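Local coordinates for protein glycosyl hydrolase family 10 (Prevotella bryantii, PDB 4MGQ) that probably hydrolyses internal beta-1,4-xylosidic linkages of xylan as an endo-xylanase, this chain being a calcium-binding carbohydrate-binding module of the longer enzyme, at residues H17-H22 against I113-V118; E34-P39 against Q101-L106; R54-A59 against T84-V89. All blocks are in the same frame, centred on the assembly; numbering follows the deposited sequence.

Interaction 1 of 3, residues H17-H22 against I113-V118. With CA (calcium ion), chain B.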
loop_
_atom_site.group_PDB
_atom_site.type_symbol
_atom_site.label_atom_id
_atom_site.label_comp_id
_atom_site.label_asym_id
_atom_site.label_seq_id
_atom_site.Cartn_x
_atom_site.Cartn_y
_atom_site.Cartn_z
ATOM N N HIS A 17 -7.188 -12.162 -3.323
ATOM C CA HIS A 17 -7.158 -11.644 -1.952
ATOM C C HIS A 17 -6.455 -10.303 -1.911
ATOM O O HIS A 17 -5.532 -10.041 -2.689
ATOM C CB HIS A 17 -6.500 -12.652 -1.011
ATOM C CG HIS A 17 -7.213 -13.968 -0.987
ATOM N ND1 HIS A 17 -6.911 -14.989 -1.863
ATOM C CD2 HIS A 17 -8.262 -14.401 -0.249
ATOM C CE1 HIS A 17 -7.721 -16.010 -1.641
ATOM N NE2 HIS A 17 -8.555 -15.677 -0.672
ATOM N N VAL A 18 -6.926 -9.436 -1.017
ATOM C CA VAL A 18 -6.451 -8.062 -0.972
ATOM C C VAL A 18 -6.244 -7.638 0.481
ATOM O O VAL A 18 -6.775 -8.259 1.397
ATOM C CB VAL A 18 -7.446 -7.094 -1.662
ATOM C CG1 VAL A 18 -7.808 -7.590 -3.078
ATOM C CG2 VAL A 18 -8.714 -6.955 -0.833
ATOM N N LEU A 19 -5.447 -6.597 0.674
ATOM C CA LEU A 19 -5.320 -5.959 1.977
ATOM C C LEU A 19 -6.605 -5.170 2.239
ATOM O O LEU A 19 -7.098 -4.465 1.358
ATOM C CB LEU A 19 -4.089 -5.044 2.021
ATOM C CG LEU A 19 -3.823 -4.253 3.317
ATOM C CD1 LEU A 19 -2.351 -3.905 3.411
ATOM C CD2 LEU A 19 -4.644 -2.969 3.405
ATOM N N TYR A 20 -7.129 -5.286 3.453
ATOM C CA TYR A 20 -8.369 -4.610 3.820
ATOM C C TYR A 20 -8.251 -3.951 5.177
ATOM O O TYR A 20 -7.874 -4.593 6.148
ATOM C CB TYR A 20 -9.522 -5.602 3.835
ATOM C CG TYR A 20 -10.788 -5.080 4.472
ATOM C CD1 TYR A 20 -11.466 -3.999 3.926
ATOM C CD2 TYR A 20 -11.320 -5.689 5.602
ATOM C CE1 TYR A 20 -12.636 -3.529 4.488
ATOM C CE2 TYR A 20 -12.498 -5.215 6.183
ATOM C CZ TYR A 20 -13.145 -4.134 5.613
ATOM O OH TYR A 20 -14.313 -3.649 6.157
ATOM N N ILE A 21 -8.587 -2.668 5.239
ATOM C CA ILE A 21 -8.671 -1.977 6.520
ATOM C C ILE A 21 -10.048 -1.364 6.685
ATOM O O ILE A 21 -10.437 -0.484 5.912
ATOM C CB ILE A 21 -7.621 -0.874 6.655
ATOM C CG1 ILE A 21 -6.218 -1.480 6.681
ATOM C CG2 ILE A 21 -7.877 -0.046 7.924
ATOM C CD1 ILE A 21 -5.128 -0.444 6.656
ATOM N N HIS A 22 -10.785 -1.835 7.681
ATOM C CA HIS A 22 -11.974 -1.112 8.094
ATOM C C HIS A 22 -11.516 0.051 8.961
ATOM O O HIS A 22 -11.062 -0.141 10.086
ATOM C CB HIS A 22 -12.959 -1.977 8.859
ATOM C CG HIS A 22 -14.148 -1.203 9.336
ATOM N ND1 HIS A 22 -15.003 -0.563 8.468
ATOM C CD2 HIS A 22 -14.582 -0.905 10.582
ATOM C CE1 HIS A 22 -15.940 0.063 9.158
ATOM N NE2 HIS A 22 -15.707 -0.128 10.443
ATOM N N ILE A 113 -10.969 0.725 3.142
ATOM C CA ILE A 113 -9.999 0.789 2.057
ATOM C C ILE A 113 -9.504 -0.625 1.763
ATOM O O ILE A 113 -9.313 -1.426 2.680
ATOM C CB ILE A 113 -8.805 1.738 2.393
ATOM C CG1 ILE A 113 -7.811 1.792 1.231
ATOM C CG2 ILE A 113 -8.139 1.334 3.703
ATOM C CD1 ILE A 113 -6.794 2.928 1.332
ATOM N N TRP A 114 -9.373 -0.929 0.477
ATOM C CA TRP A 114 -8.781 -2.174 -0.007
ATOM C C TRP A 114 -7.604 -1.845 -0.922
ATOM O O TRP A 114 -7.669 -0.899 -1.707
ATOM C CB TRP A 114 -9.793 -3.023 -0.790
ATOM C CG TRP A 114 -11.048 -3.444 -0.072
ATOM C CD1 TRP A 114 -11.292 -4.654 0.508
ATOM C CD2 TRP A 114 -12.249 -2.670 0.095
ATOM N NE1 TRP A 114 -12.569 -4.685 1.029
ATOM C CE2 TRP A 114 -13.171 -3.477 0.794
ATOM C CE3 TRP A 114 -12.630 -1.373 -0.277
ATOM C CZ2 TRP A 114 -14.447 -3.030 1.138
ATOM C CZ3 TRP A 114 -13.904 -0.932 0.060
ATOM C CH2 TRP A 114 -14.795 -1.760 0.761
ATOM N N MET A 115 -6.524 -2.616 -0.826
ATOM C CA MET A 115 -5.370 -2.416 -1.700
ATOM C C MET A 115 -4.824 -3.762 -2.145
ATOM O O MET A 115 -4.940 -4.750 -1.423
ATOM C CB MET A 115 -4.264 -1.607 -1.003
ATOM C CG MET A 115 -4.589 -0.126 -0.893
ATOM S SD MET A 115 -3.223 0.846 -0.225
ATOM C CE MET A 115 -3.327 0.353 1.481
ATOM N N ASP A 116 -4.221 -3.792 -3.328
ATOM C CA ASP A 116 -3.647 -5.034 -3.848
ATOM C C ASP A 116 -2.563 -4.719 -4.867
ATOM O O ASP A 116 -2.459 -3.585 -5.363
ATOM C CB ASP A 116 -4.745 -5.911 -4.481
ATOM C CG ASP A 116 -4.338 -7.380 -4.620
ATOM O OD1 ASP A 116 -3.349 -7.818 -3.978
ATOM O OD2 ASP A 116 -5.043 -8.103 -5.357
ATOM N N ASP A 117 -1.745 -5.727 -5.164
ATOM C CA ASP A 117 -0.737 -5.628 -6.214
ATOM C C ASP A 117 0.198 -4.443 -5.985
ATOM O O ASP A 117 0.526 -3.686 -6.900
ATOM C CB ASP A 117 -1.431 -5.557 -7.565
ATOM C CG ASP A 117 -2.332 -6.758 -7.803
ATOM O OD1 ASP A 117 -1.842 -7.890 -7.616
ATOM O OD2 ASP A 117 -3.526 -6.577 -8.140
ATOM N N VAL A 118 0.629 -4.295 -4.737
ATOM C CA VAL A 118 1.493 -3.190 -4.351
ATOM C C VAL A 118 2.942 -3.481 -4.724
ATOM O O VAL A 118 3.511 -4.501 -4.308
ATOM C CB VAL A 118 1.411 -2.919 -2.845
ATOM C CG1 VAL A 118 2.211 -1.660 -2.489
ATOM C CG2 VAL A 118 -0.049 -2.792 -2.402
HETATM CA CA CA B . -3.942 -10.178 -4.404
HETATM O O HOH W 1 -2.239 -10.154 -6.120
HETATM O O HOH W 2 -5.187 -10.888 -6.377
#

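Interaction 2 of 3, residues E34-P39 against Q101-L106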
loop_
_atom_site.group_PDB
_atom_site.type_symbol
_atom_site.label_atom_id
_atom_site.label_comp_id
_atom_site.label_asym_id
_atom_site.label_seq_id
_atom_site.Cartn_x
_atom_site.Cartn_y
_atom_site.Cartn_z
ATOM N N GLU A 34 -2.361 5.230 10.900
ATOM C CA GLU A 34 -1.279 5.029 9.943
ATOM C C GLU A 34 -1.044 3.550 9.653
ATOM O O GLU A 34 -1.182 2.693 10.525
ATOM C CB GLU A 34 0.021 5.682 10.441
ATOM C CG GLU A 34 -0.053 7.213 10.517
ATOM C CD GLU A 34 1.263 7.893 10.901
ATOM O OE1 GLU A 34 2.277 7.213 11.116
ATOM O OE2 GLU A 34 1.277 9.139 10.993
ATOM N N LEU A 35 -0.688 3.293 8.400
ATOM C CA LEU A 35 -0.311 1.980 7.904
ATOM C C LEU A 35 1.106 2.068 7.335
ATOM O O LEU A 35 1.416 2.982 6.567
ATOM C CB LEU A 35 -1.301 1.512 6.834
ATOM C CG LEU A 35 -0.968 0.223 6.090
ATOM C CD1 LEU A 35 -1.102 -0.970 7.015
ATOM C CD2 LEU A 35 -1.866 0.072 4.859
ATOM N N TYR A 36 1.956 1.111 7.705
ATOM C CA TYR A 36 3.370 1.152 7.352
ATOM C C TYR A 36 3.812 -0.034 6.527
ATOM O O TYR A 36 3.388 -1.151 6.779
ATOM C CB TYR A 36 4.225 1.160 8.604
ATOM C CG TYR A 36 3.989 2.311 9.536
ATOM C CD1 TYR A 36 3.697 3.580 9.058
ATOM C CD2 TYR A 36 4.057 2.123 10.898
ATOM C CE1 TYR A 36 3.490 4.640 9.938
ATOM C CE2 TYR A 36 3.849 3.159 11.773
ATOM C CZ TYR A 36 3.576 4.413 11.293
ATOM O OH TYR A 36 3.371 5.433 12.195
ATOM N N VAL A 37 4.711 0.212 5.586
ATOM C CA VAL A 37 5.437 -0.879 4.933
ATOM C C VAL A 37 6.869 -0.404 4.686
ATOM O O VAL A 37 7.099 0.778 4.413
ATOM C CB VAL A 37 4.743 -1.314 3.623
ATOM C CG1 VAL A 37 4.842 -0.232 2.565
ATOM C CG2 VAL A 37 5.330 -2.642 3.117
ATOM N N ASN A 38 7.836 -1.306 4.839
ATOM C CA ASN A 38 9.237 -0.949 4.644
ATOM C C ASN A 38 9.793 -1.562 3.363
ATOM O O ASN A 38 9.758 -2.782 3.218
ATOM C CB ASN A 38 10.089 -1.418 5.830
ATOM C CG ASN A 38 9.953 -0.525 7.058
ATOM O OD1 ASN A 38 8.945 0.144 7.254
ATOM N ND2 ASN A 38 10.995 -0.504 7.885
ATOM N N PRO A 39 10.309 -0.725 2.445
ATOM C CA PRO A 39 10.986 -1.239 1.247
ATOM C C PRO A 39 12.111 -2.178 1.643
ATOM O O PRO A 39 12.772 -1.938 2.655
ATOM C CB PRO A 39 11.518 0.024 0.571
ATOM C CG PRO A 39 10.571 1.100 1.022
ATOM C CD PRO A 39 10.233 0.745 2.436
ATOM N N GLN A 101 10.959 3.723 5.199
ATOM C CA GLN A 101 9.570 3.370 5.483
ATOM C C GLN A 101 8.595 4.192 4.632
ATOM O O GLN A 101 8.862 5.353 4.340
ATOM C CB GLN A 101 9.274 3.573 6.972
ATOM C CG GLN A 101 7.872 3.171 7.400
ATOM C CD GLN A 101 7.630 3.356 8.890
ATOM O OE1 GLN A 101 7.691 4.466 9.406
ATOM N NE2 GLN A 101 7.373 2.260 9.584
ATOM N N LEU A 102 7.487 3.575 4.216
ATOM C CA LEU A 102 6.370 4.318 3.626
ATOM C C LEU A 102 5.265 4.428 4.658
ATOM O O LEU A 102 4.770 3.413 5.147
ATOM C CB LEU A 102 5.821 3.627 2.368
ATOM C CG LEU A 102 6.784 3.477 1.196
ATOM C CD1 LEU A 102 6.036 2.869 0.001
ATOM C CD2 LEU A 102 7.400 4.797 0.831
ATOM N N ARG A 103 4.870 5.657 4.973
ATOM C CA ARG A 103 3.763 5.897 5.902
ATOM C C ARG A 103 2.491 6.236 5.142
ATOM O O ARG A 103 2.428 7.282 4.509
ATOM C CB ARG A 103 4.099 7.051 6.860
ATOM C CG ARG A 103 5.352 6.799 7.725
ATOM C CD ARG A 103 5.807 8.053 8.478
ATOM N NE ARG A 103 4.711 8.635 9.256
ATOM C CZ ARG A 103 4.711 9.892 9.696
ATOM N NH1 ARG A 103 5.744 10.692 9.437
ATOM N NH2 ARG A 103 3.673 10.356 10.372
ATOM N N PHE A 104 1.492 5.356 5.204
ATOM C CA PHE A 104 0.175 5.651 4.646
ATOM C C PHE A 104 -0.623 6.403 5.709
ATOM O O PHE A 104 -0.926 5.860 6.768
ATOM C CB PHE A 104 -0.558 4.369 4.209
ATOM C CG PHE A 104 0.024 3.709 2.980
ATOM C CD1 PHE A 104 1.270 3.090 3.022
ATOM C CD2 PHE A 104 -0.695 3.672 1.788
ATOM C CE1 PHE A 104 1.804 2.469 1.894
ATOM C CE2 PHE A 104 -0.174 3.036 0.646
ATOM C CZ PHE A 104 1.077 2.440 0.700
ATOM N N GLU A 105 -0.948 7.658 5.424
ATOM C CA GLU A 105 -1.659 8.516 6.374
ATOM C C GLU A 105 -3.156 8.409 6.157
ATOM O O GLU A 105 -3.693 8.997 5.215
ATOM C CB GLU A 105 -1.201 9.957 6.213
ATOM C CG GLU A 105 0.296 10.126 6.403
ATOM C CD GLU A 105 0.727 9.734 7.796
ATOM O OE1 GLU A 105 0.194 10.317 8.769
ATOM O OE2 GLU A 105 1.574 8.825 7.932
ATOM N N LEU A 106 -3.829 7.651 7.014
ATOM C CA LEU A 106 -5.230 7.331 6.804
ATOM C C LEU A 106 -6.152 8.045 7.785
ATOM O O LEU A 106 -7.348 7.779 7.800
ATOM C CB LEU A 106 -5.456 5.823 6.926
ATOM C CG LEU A 106 -4.577 4.900 6.075
ATOM C CD1 LEU A 106 -4.889 3.441 6.390
ATOM C CD2 LEU A 106 -4.782 5.178 4.602
#

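Interaction 3 of 3, residues R54-A59 against T84-V89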
loop_
_atom_site.group_PDB
_atom_site.type_symbol
_atom_site.label_atom_id
_atom_site.label_comp_id
_atom_site.label_asym_id
_atom_site.label_seq_id
_atom_site.Cartn_x
_atom_site.Cartn_y
_atom_site.Cartn_z
ATOM N N ARG A 54 -3.294 -1.362 -6.962
ATOM C CA ARG A 54 -4.691 -1.030 -7.222
ATOM C C ARG A 54 -5.352 -0.747 -5.884
ATOM O O ARG A 54 -4.977 -1.321 -4.860
ATOM C CB ARG A 54 -5.433 -2.133 -7.995
ATOM C CG ARG A 54 -5.473 -3.502 -7.349
ATOM C CD ARG A 54 -6.304 -4.488 -8.205
ATOM N NE ARG A 54 -6.406 -5.765 -7.517
ATOM C CZ ARG A 54 -7.541 -6.428 -7.315
ATOM N NH1 ARG A 54 -8.685 -5.958 -7.796
ATOM N NH2 ARG A 54 -7.523 -7.571 -6.649
ATOM N N VAL A 55 -6.336 0.146 -5.902
ATOM C CA VAL A 55 -6.955 0.595 -4.667
ATOM C C VAL A 55 -8.455 0.785 -4.877
ATOM O O VAL A 55 -8.900 1.081 -5.990
ATOM C CB VAL A 55 -6.310 1.911 -4.171
ATOM C CG1 VAL A 55 -6.559 3.047 -5.167
ATOM C CG2 VAL A 55 -6.815 2.265 -2.773
ATOM N N LYS A 56 -9.214 0.606 -3.806
ATOM C CA LYS A 56 -10.656 0.815 -3.793
ATOM C C LYS A 56 -11.001 1.374 -2.414
ATOM O O LYS A 56 -10.455 0.928 -1.409
ATOM C CB LYS A 56 -11.386 -0.509 -4.087
ATOM C CG LYS A 56 -12.907 -0.507 -3.919
ATOM C CD LYS A 56 -13.438 -1.946 -3.968
ATOM C CE LYS A 56 -14.902 -2.027 -3.551
ATOM N NZ LYS A 56 -15.795 -1.419 -4.589
ATOM N N THR A 57 -11.872 2.375 -2.359
ATOM C CA THR A 57 -12.313 2.906 -1.071
ATOM C C THR A 57 -13.825 3.044 -1.076
ATOM O O THR A 57 -14.428 3.023 -2.141
ATOM C CB THR A 57 -11.682 4.272 -0.745
ATOM O OG1 THR A 57 -11.721 5.113 -1.904
ATOM C CG2 THR A 57 -10.224 4.113 -0.271
ATOM N N SER A 58 -14.433 3.172 0.100
ATOM C CA SER A 58 -15.891 3.292 0.171
ATOM C C SER A 58 -16.322 4.727 -0.123
ATOM O O SER A 58 -17.506 5.001 -0.315
ATOM C CB SER A 58 -16.413 2.825 1.523
ATOM O OG SER A 58 -15.750 3.485 2.586
ATOM N N ALA A 59 -15.356 5.638 -0.170
ATOM C CA ALA A 59 -15.595 6.978 -0.703
ATOM C C ALA A 59 -14.364 7.501 -1.417
ATOM O O ALA A 59 -13.241 7.191 -1.018
ATOM C CB ALA A 59 -15.993 7.921 0.396
ATOM N N THR A 84 -14.496 4.573 -5.651
ATOM C CA THR A 84 -15.263 3.457 -5.117
ATOM C C THR A 84 -15.214 2.215 -6.012
ATOM O O THR A 84 -15.812 1.194 -5.685
ATOM C CB THR A 84 -16.728 3.854 -4.892
ATOM O OG1 THR A 84 -17.275 4.326 -6.126
ATOM C CG2 THR A 84 -16.809 4.967 -3.852
ATOM N N GLU A 85 -14.500 2.313 -7.129
ATOM C CA GLU A 85 -14.226 1.157 -7.979
ATOM C C GLU A 85 -12.725 0.925 -7.993
ATOM O O GLU A 85 -11.968 1.874 -7.845
ATOM C CB GLU A 85 -14.736 1.386 -9.405
ATOM C CG GLU A 85 -16.218 1.697 -9.481
ATOM C CD GLU A 85 -17.071 0.530 -9.039
ATOM O OE1 GLU A 85 -16.653 -0.629 -9.256
ATOM O OE2 GLU A 85 -18.157 0.765 -8.469
ATOM N N TRP A 86 -12.290 -0.319 -8.182
ATOM C CA TRP A 86 -10.852 -0.572 -8.308
ATOM C C TRP A 86 -10.252 0.291 -9.410
ATOM O O TRP A 86 -10.777 0.337 -10.524
ATOM C CB TRP A 86 -10.561 -2.039 -8.625
ATOM C CG TRP A 86 -10.714 -3.009 -7.505
ATOM C CD1 TRP A 86 -11.684 -3.960 -7.375
ATOM C CD2 TRP A 86 -9.850 -3.163 -6.377
ATOM N NE1 TRP A 86 -11.488 -4.691 -6.232
ATOM C CE2 TRP A 86 -10.360 -4.228 -5.602
ATOM C CE3 TRP A 86 -8.687 -2.515 -5.951
ATOM C CZ2 TRP A 86 -9.760 -4.649 -4.424
ATOM C CZ3 TRP A 86 -8.091 -2.934 -4.775
ATOM C CH2 TRP A 86 -8.625 -3.990 -4.025
ATOM N N THR A 87 -9.168 0.994 -9.093
ATOM C CA THR A 87 -8.381 1.683 -10.111
ATOM C C THR A 87 -6.910 1.399 -9.894
ATOM O O THR A 87 -6.499 1.086 -8.777
ATOM C CB THR A 87 -8.566 3.209 -10.090
ATOM O OG1 THR A 87 -8.134 3.729 -8.825
ATOM C CG2 THR A 87 -10.020 3.590 -10.336
ATOM N N THR A 88 -6.121 1.543 -10.956
ATOM C CA THR A 88 -4.679 1.344 -10.852
ATOM C C THR A 88 -3.960 2.653 -10.595
ATOM O O THR A 88 -4.357 3.713 -11.083
ATOM C CB THR A 88 -4.100 0.704 -12.110
ATOM O OG1 THR A 88 -4.345 1.566 -13.225
ATOM C CG2 THR A 88 -4.741 -0.646 -12.346
ATOM N N VAL A 89 -2.896 2.554 -9.812
ATOM C CA VAL A 89 -2.106 3.680 -9.366
ATOM C C VAL A 89 -0.678 3.485 -9.832
ATOM O O VAL A 89 -0.147 2.376 -9.738
ATOM C CB VAL A 89 -2.124 3.795 -7.817
ATOM C CG1 VAL A 89 -1.022 4.736 -7.310
ATOM C CG2 VAL A 89 -3.507 4.203 -7.324
HETATM O O HOH W 3 -9.982 3.527 -6.866
#

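Interaction 1 of 3, residues H17-H22 against I113-V118
The side chains of Tyr20 and Trp114 run alongside each other on one face of the sheet, their rings in an offset stack, the centroid of the Tyr20 ring 4.7 Å from that of the five-membered ring of Trp114 and the planes 25° apart. The overlap is at the rim: Tyr20 CD1 sits over one indole face, 3.2 Å from Trp114 NE1. Val18 meets the same indole differently, its CG2 coming to the edge near the ring plane, 3.7 Å from Trp114 CD1. The rings end up stacked from different first torsions, Tyr20 with CG anti to the backbone N (chi1 168°) and Trp114 with CG beside it (chi1 -59°). They form the non-hydrogen-bonded pair between two hydrogen-bonded ones, Leu19 with Met115 and Ile21 with Ile113, each closed by two backbone bonds. These are neighbouring antiparallel strands in one sheet of the beta-sandwich of the module. On the other face the side chains turn inward, Ile21 and Met115 onto Leu35 of the opposing sheet; Leu19 CD2 lies 4.1 Å from Met115 CE, the two chains pointing the same way, and Ile21 CB is 3.7 Å from Ile113 CG2. At the far end the strands hold a calcium ion. His17 gives it its carbonyl O at 2.3 Å, Asp116 both OD1 and OD2 at 2.5 Å, and Thr133 O, Glu135 OE2 and two waters bring the ligand atoms to seven. Asp116 OD2 also accepts from Arg54 NH2, and one calcium-bound water donates to Asp117 OD1 at 2.7 Å.

Interaction 2 of 3, residues E34-P39 against Q101-L106
Glu34 and Arg103 meet in a salt bridge on the face that carries Tyr36, with Glu34 and Glu105 themselves buried. Arg103 NH2 donates to Glu34 OE2 over 2.8 Å at 164°, reaching the syn side of the oxygen 28° out of the carboxylate plane, while the oxygen lies nearly in the guanidinium plane. Glu105 joins the salt-bridge network: its OE1 is 2.7 Å from Glu34 OE2, the two carboxylates turned 76° apart, and its OE2 pairs with Arg103 NE. The guanidinium probably offsets the crowding of negative charge. Tyr36 OH donates to Glu34 OE1, although the very short length modelled is doubtful. The packing stays close around the partly exposed Tyr36 ring: the Gln101 amide, at the end of an extended chain, stacks over one face with NE2 3.4 Å from Tyr36 CG, and Arg103 CG runs beside the same ring, 3.6 Å from Tyr36 CE1. On the other face apolar side chains pack together, with Leu35 CB 4.0 Å from Phe104 CB and Val37 CG1 4.0 Å from Leu102 CB; Met115 of the opposing sheet touches both Leu35 and Phe104. The loose, solvent-side end is the exposed Asn38, whose OD1 touches Gln101 CG at 3.2 Å. The two segments are neighbouring antiparallel strands in one sheet of the beta-sandwich of this carbohydrate-binding module.

Interaction 3 of 3, residues R54-A59 against T84-V89
Arg54 and Lys56 hold the indole of Trp86 between them, one on each face. The Arg54 side is a cation-pi contact: CZ stands 3.9 Å from the centroid of the six-membered ring and 9° off its normal, with NH1 over the middle of the indole and the planes 32° apart. Arg54 CG lies between the backbone N and the carbonyl carbon (chi1 59°), and from there the chain runs extended to NE. On the opposite face Lys56 makes a CH-pi contact, its CB 3.9 Å from the centroid of the six-membered Trp86 ring, the two side chains crossing at about a right angle. Polar bonds tie the ends down. Lys56 NZ donates to Thr84 O over 2.8 Å and also forms a salt bridge with Asp158. Arg54 is gripped by three acids, NH1 by Asp156, NE by Asp117 and NH2 by the calcium ligand Asp116, and Asp156 also accepts from Trp86 NE1, a second tie between guanidinium and indole. Between the backbones Val55 and Thr87 exchange two hydrogen bonds, and Thr84 CA points its hydrogen at Thr57 O, 3.1 Å away. A water sits 2.7 Å from Thr87 OG1 and close to the carbonyls of Val55 and Glu85. On the inner face Val55 CG1 lies 3.9 Å from Val89 CG2. Strand 87-94 is the outermost of its sheet within the chain; strand 48-57 separates it from strand 111-121, whose Trp114 touches both Lys56 and Trp86, and Phe80 of strand 80-82 packs on Val55 and Val89.

How the interactions relate
The three contacts are nested along the chain: interaction 3 lies inside the loop closed by interaction 2, and that inside the loop closed by interaction 1. Interactions 1 and 3 belong to one five-stranded antiparallel sheet, their centres about 10 Å apart, joined by the neighbouring strands 48-57 and 111-121 and by the salt bridge from Arg54 NH2 to Asp116 OD2, which places interaction 3 in the second shell of the calcium site. Interaction 2 lies in the other sheet, its centre about 13 Å from that of interaction 1, and the two meet where Met115 and Ile21 pack on Leu35, part of the interior between the layers. Interactions 2 and 3, centres about 18 Å apart, do not touch.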